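MGS-MChE2 (Uncultured bacterium, PDB 5JD6) is an alpha/beta hydrolase from a marine-lagoon sediment metagenome that probably hydrolyses ester bonds. Local coordinates at residues 41-47 and 245-249. Sequence-based numbering, arbitrary orientation.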
ATOM      1  N   TYR A  41     -13.209   8.844  -6.015  1.00 27.05           N
ATOM      2  CA  TYR A  41     -14.229   7.848  -6.319  1.00 36.89           C
ATOM      3  C   TYR A  41     -14.908   7.277  -5.072  1.00 35.80           C
ATOM      4  O   TYR A  41     -16.110   7.445  -4.878  1.00 35.35           O
ATOM      5  CB  TYR A  41     -13.608   6.713  -7.138  1.00 36.18           C
ATOM      6  CG  TYR A  41     -14.586   5.654  -7.590  1.00 33.89           C
ATOM      7  CD1 TYR A  41     -15.375   5.844  -8.718  1.00 40.53           C
ATOM      8  CD2 TYR A  41     -14.709   4.455  -6.899  1.00 34.46           C
ATOM      9  CE1 TYR A  41     -16.267   4.874  -9.139  1.00 43.28           C
ATOM     10  CE2 TYR A  41     -15.597   3.479  -7.312  1.00 39.30           C
ATOM     11  CZ  TYR A  41     -16.372   3.694  -8.432  1.00 46.57           C
ATOM     12  OH  TYR A  41     -17.256   2.723  -8.843  1.00 51.44           O
ATOM     13  N   PHE A  42     -14.127   6.611  -4.230  1.00 35.80           N
ATOM     14  CA  PHE A  42     -14.670   5.820  -3.125  1.00 34.59           C
ATOM     15  C   PHE A  42     -15.332   6.572  -1.956  1.00 29.36           C
ATOM     16  O   PHE A  42     -16.246   6.030  -1.334  1.00 31.73           O
ATOM     17  CB  PHE A  42     -13.566   4.914  -2.577  1.00 21.22           C
ATOM     18  CG  PHE A  42     -13.208   3.789  -3.503  1.00 27.83           C
ATOM     19  CD1 PHE A  42     -13.856   2.569  -3.412  1.00 25.42           C
ATOM     20  CD2 PHE A  42     -12.248   3.963  -4.488  1.00 22.49           C
ATOM     21  CE1 PHE A  42     -13.539   1.534  -4.273  1.00 35.11           C
ATOM     22  CE2 PHE A  42     -11.928   2.931  -5.352  1.00 26.96           C
ATOM     23  CZ  PHE A  42     -12.575   1.717  -5.245  1.00 28.13           C
ATOM     24  N   PRO A  43     -14.886   7.802  -1.633  1.00 34.65           N
ATOM     25  CA  PRO A  43     -15.627   8.464  -0.552  1.00 42.40           C
ATOM     26  C   PRO A  43     -17.070   8.802  -0.918  1.00 47.56           C
ATOM     27  O   PRO A  43     -17.902   8.966  -0.026  1.00 54.49           O
ATOM     28  CB  PRO A  43     -14.821   9.744  -0.305  1.00 39.05           C
ATOM     29  CG  PRO A  43     -14.050   9.951  -1.537  1.00 41.85           C
ATOM     30  CD  PRO A  43     -13.700   8.583  -2.021  1.00 34.20           C
ATOM     31  N   GLU A  44     -17.359   8.898  -2.210  1.00 47.35           N
ATOM     32  CA  GLU A  44     -18.717   9.166  -2.666  1.00 53.89           C
ATOM     33  C   GLU A  44     -19.477   7.861  -2.880  1.00 45.15           C
ATOM     34  O   GLU A  44     -20.631   7.863  -3.307  1.00 42.85           O
ATOM     35  CB  GLU A  44     -18.698   9.991  -3.954  1.00 64.68           C
ATOM     36  CG  GLU A  44     -17.870  11.266  -3.860  1.00 75.19           C
ATOM     37  CD  GLU A  44     -18.472  12.297  -2.920  1.00 87.25           C
ATOM     38  OE1 GLU A  44     -19.671  12.180  -2.586  1.00 94.33           O
ATOM     39  OE2 GLU A  44     -17.741  13.224  -2.513  1.00 89.91           O
ATOM     40  N   LYS A  45     -18.819   6.747  -2.576  1.00 39.89           N
ATOM     41  CA  LYS A  45     -19.438   5.433  -2.700  1.00 44.24           C
ATOM     42  C   LYS A  45     -19.643   4.793  -1.331  1.00 42.48           C
ATOM     43  O   LYS A  45     -19.945   3.604  -1.230  1.00 45.48           O
ATOM     44  CB  LYS A  45     -18.590   4.525  -3.591  1.00 49.39           C
ATOM     45  CG  LYS A  45     -18.586   4.930  -5.058  1.00 59.28           C
ATOM     46  CD  LYS A  45     -19.947   4.692  -5.693  1.00 68.28           C
ATOM     47  CE  LYS A  45     -19.965   5.121  -7.151  1.00 74.57           C
ATOM     48  NZ  LYS A  45     -19.848   6.599  -7.296  1.00 84.61           N
ATOM     49  N   GLY A  46     -19.471   5.589  -0.280  1.00 43.02           N
ATOM     50  CA  GLY A  46     -19.695   5.129   1.078  1.00 40.57           C
ATOM     51  C   GLY A  46     -18.453   4.600   1.771  1.00 43.10           C
ATOM     52  O   GLY A  46     -18.545   3.740   2.646  1.00 42.30           O
ATOM     53  N   TYR A  47     -17.289   5.113   1.385  1.00 41.63           N
ATOM     54  CA  TYR A  47     -16.034   4.674   1.987  1.00 41.46           C
ATOM     55  C   TYR A  47     -15.243   5.829   2.591  1.00 39.58           C
ATOM     56  O   TYR A  47     -15.367   6.974   2.164  1.00 26.48           O
ATOM     57  CB  TYR A  47     -15.174   3.943   0.955  1.00 37.20           C
ATOM     58  CG  TYR A  47     -15.771   2.638   0.487  1.00 36.57           C
ATOM     59  CD1 TYR A  47     -15.563   1.463   1.197  1.00 34.22           C
ATOM     60  CD2 TYR A  47     -16.549   2.582  -0.661  1.00 36.54           C
ATOM     61  CE1 TYR A  47     -16.111   0.267   0.774  1.00 32.48           C
ATOM     62  CE2 TYR A  47     -17.099   1.391  -1.093  1.00 34.97           C
ATOM     63  CZ  TYR A  47     -16.879   0.238  -0.372  1.00 32.74           C
ATOM     64  OH  TYR A  47     -17.427  -0.948  -0.800  1.00 44.53           O
ATOM     65  N   LEU A 245     -11.794  -2.536  -8.428  1.00 34.18           N
ATOM     66  CA  LEU A 245     -11.765  -2.600  -6.971  1.00 31.37           C
ATOM     67  C   LEU A 245     -13.167  -2.503  -6.379  1.00 31.56           C
ATOM     68  O   LEU A 245     -13.498  -3.216  -5.429  1.00 31.85           O
ATOM     69  CB  LEU A 245     -10.877  -1.489  -6.404  1.00 24.03           C
ATOM     70  CG  LEU A 245     -10.774  -1.427  -4.879  1.00 22.51           C
ATOM     71  CD1 LEU A 245     -10.346  -2.779  -4.327  1.00 22.52           C
ATOM     72  CD2 LEU A 245      -9.805  -0.336  -4.443  1.00 21.57           C
ATOM     73  N   HIS A 246     -13.988  -1.623  -6.943  1.00 28.20           N
ATOM     74  CA  HIS A 246     -15.345  -1.420  -6.447  1.00 31.66           C
ATOM     75  C   HIS A 246     -16.177  -2.688  -6.590  1.00 38.65           C
ATOM     76  O   HIS A 246     -16.913  -3.062  -5.678  1.00 34.82           O
ATOM     77  CB  HIS A 246     -16.023  -0.266  -7.186  1.00 35.40           C
ATOM     78  CG  HIS A 246     -17.260   0.241  -6.511  1.00 46.27           C
ATOM     79  ND1 HIS A 246     -18.159   1.074  -7.138  1.00 51.52           N
ATOM     80  CD2 HIS A 246     -17.741   0.036  -5.263  1.00 42.69           C
ATOM     81  CE1 HIS A 246     -19.144   1.361  -6.304  1.00 49.51           C
ATOM     82  NE2 HIS A 246     -18.915   0.741  -5.160  1.00 44.95           N
ATOM     83  N   GLU A 247     -16.052  -3.347  -7.739  1.00 37.74           N
ATOM     84  CA  GLU A 247     -16.809  -4.566  -8.002  1.00 41.38           C
ATOM     85  C   GLU A 247     -16.374  -5.701  -7.088  1.00 37.75           C
ATOM     86  O   GLU A 247     -17.185  -6.541  -6.699  1.00 34.53           O
ATOM     87  CB  GLU A 247     -16.663  -4.986  -9.466  1.00 43.73           C
ATOM     88  CG  GLU A 247     -17.733  -4.406 -10.378  1.00 55.36           C
ATOM     89  CD  GLU A 247     -19.139  -4.789  -9.948  1.00 65.13           C
ATOM     90  OE1 GLU A 247     -19.322  -5.903  -9.410  1.00 73.06           O
ATOM     91  OE2 GLU A 247     -20.064  -3.973 -10.148  1.00 64.42           O
ATOM     92  N   TRP A 248     -15.092  -5.724  -6.746  1.00 34.25           N
ATOM     93  CA  TRP A 248     -14.576  -6.724  -5.825  1.00 36.15           C
ATOM     94  C   TRP A 248     -15.167  -6.501  -4.437  1.00 36.33           C
ATOM     95  O   TRP A 248     -15.485  -7.456  -3.727  1.00 47.45           O
ATOM     96  CB  TRP A 248     -13.048  -6.679  -5.775  1.00 33.76           C
ATOM     97  CG  TRP A 248     -12.443  -7.782  -4.965  1.00 32.77           C
ATOM     98  CD1 TRP A 248     -12.270  -9.081  -5.347  1.00 31.22           C
ATOM     99  CD2 TRP A 248     -11.930  -7.686  -3.630  1.00 30.29           C
ATOM    100  NE1 TRP A 248     -11.681  -9.798  -4.333  1.00 34.95           N
ATOM    101  CE2 TRP A 248     -11.461  -8.964  -3.270  1.00 29.34           C
ATOM    102  CE3 TRP A 248     -11.818  -6.640  -2.709  1.00 26.02           C
ATOM    103  CZ2 TRP A 248     -10.891  -9.225  -2.026  1.00 34.26           C
ATOM    104  CZ3 TRP A 248     -11.252  -6.903  -1.474  1.00 38.30           C
ATOM    105  CH2 TRP A 248     -10.797  -8.185  -1.144  1.00 31.97           C
ATOM    106  N   PHE A 249     -15.318  -5.233  -4.060  1.00 28.38           N
ATOM    107  CA  PHE A 249     -15.941  -4.872  -2.790  1.00 37.15           C
ATOM    108  C   PHE A 249     -17.396  -5.331  -2.740  1.00 38.68           C
ATOM    109  O   PHE A 249     -17.863  -5.831  -1.717  1.00 43.17           O
ATOM    110  CB  PHE A 249     -15.866  -3.358  -2.559  1.00 26.45           C
ATOM    111  CG  PHE A 249     -14.511  -2.871  -2.122  1.00 32.73           C
ATOM    112  CD1 PHE A 249     -13.568  -3.751  -1.613  1.00 34.22           C
ATOM    113  CD2 PHE A 249     -14.184  -1.527  -2.212  1.00 23.14           C
ATOM    114  CE1 PHE A 249     -12.323  -3.301  -1.206  1.00 25.65           C
ATOM    115  CE2 PHE A 249     -12.941  -1.069  -1.808  1.00 27.28           C
ATOM    116  CZ  PHE A 249     -12.009  -1.957  -1.304  1.00 25.09           C
TER
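An aromatic cluster, in which Tyr41, Phe42 and Tyr47 meet His246 and Phe249, packs the C-terminal helix 238-252 of this alpha/beta hydrolase fold against the turn joining helix 36-41 to strand 47-52. Both elements lie on the same side of the central sheet, where Tyr47 and Phe249 also rest on Ile22 of strand 20-25. Phe42, purely apolar, suits the buried middle: its CZ meets CD2 of Leu245 at 3.5 Å, while its CE1 lies 3.6 Å from CE2 of Phe249, the two rings steeply inclined at 73°. Leucine suits its place because CG and CD2 both pack against the CZ end of the Phe42 ring. Tyr47 slants across the side of Phe249, its CZ 3.7 Å from Phe249 CD2, and a tyrosine serves here because its OH hydrogen-bonds to the backbone O of Phe254, the last residue. Toward the surface the contact turns polar. Lys45 crosses the imidazole of His246 with its aliphatic chain, CD lying 3.5 Å from CE1, whereas bends at chi2 and chi4 carry its amino group away. His246 swings its ring out from the helix toward Lys45 and Tyr41, chi1 at -165° placing CG opposite the backbone N. Cutting this residue back to alanine is likely to leave the Tyr41 hydroxyl without its imidazole partner and a gap beside Lys45. The Tyr41 ring directs its edge at the imidazole face in an offset edge-to-face pair, planes at 82°, and the hydrogen bond between Tyr41 OH and His246 ND1 spans 2.5 Å, the hydroxyl at the imidazole edge but tilted out of plane toward that same face.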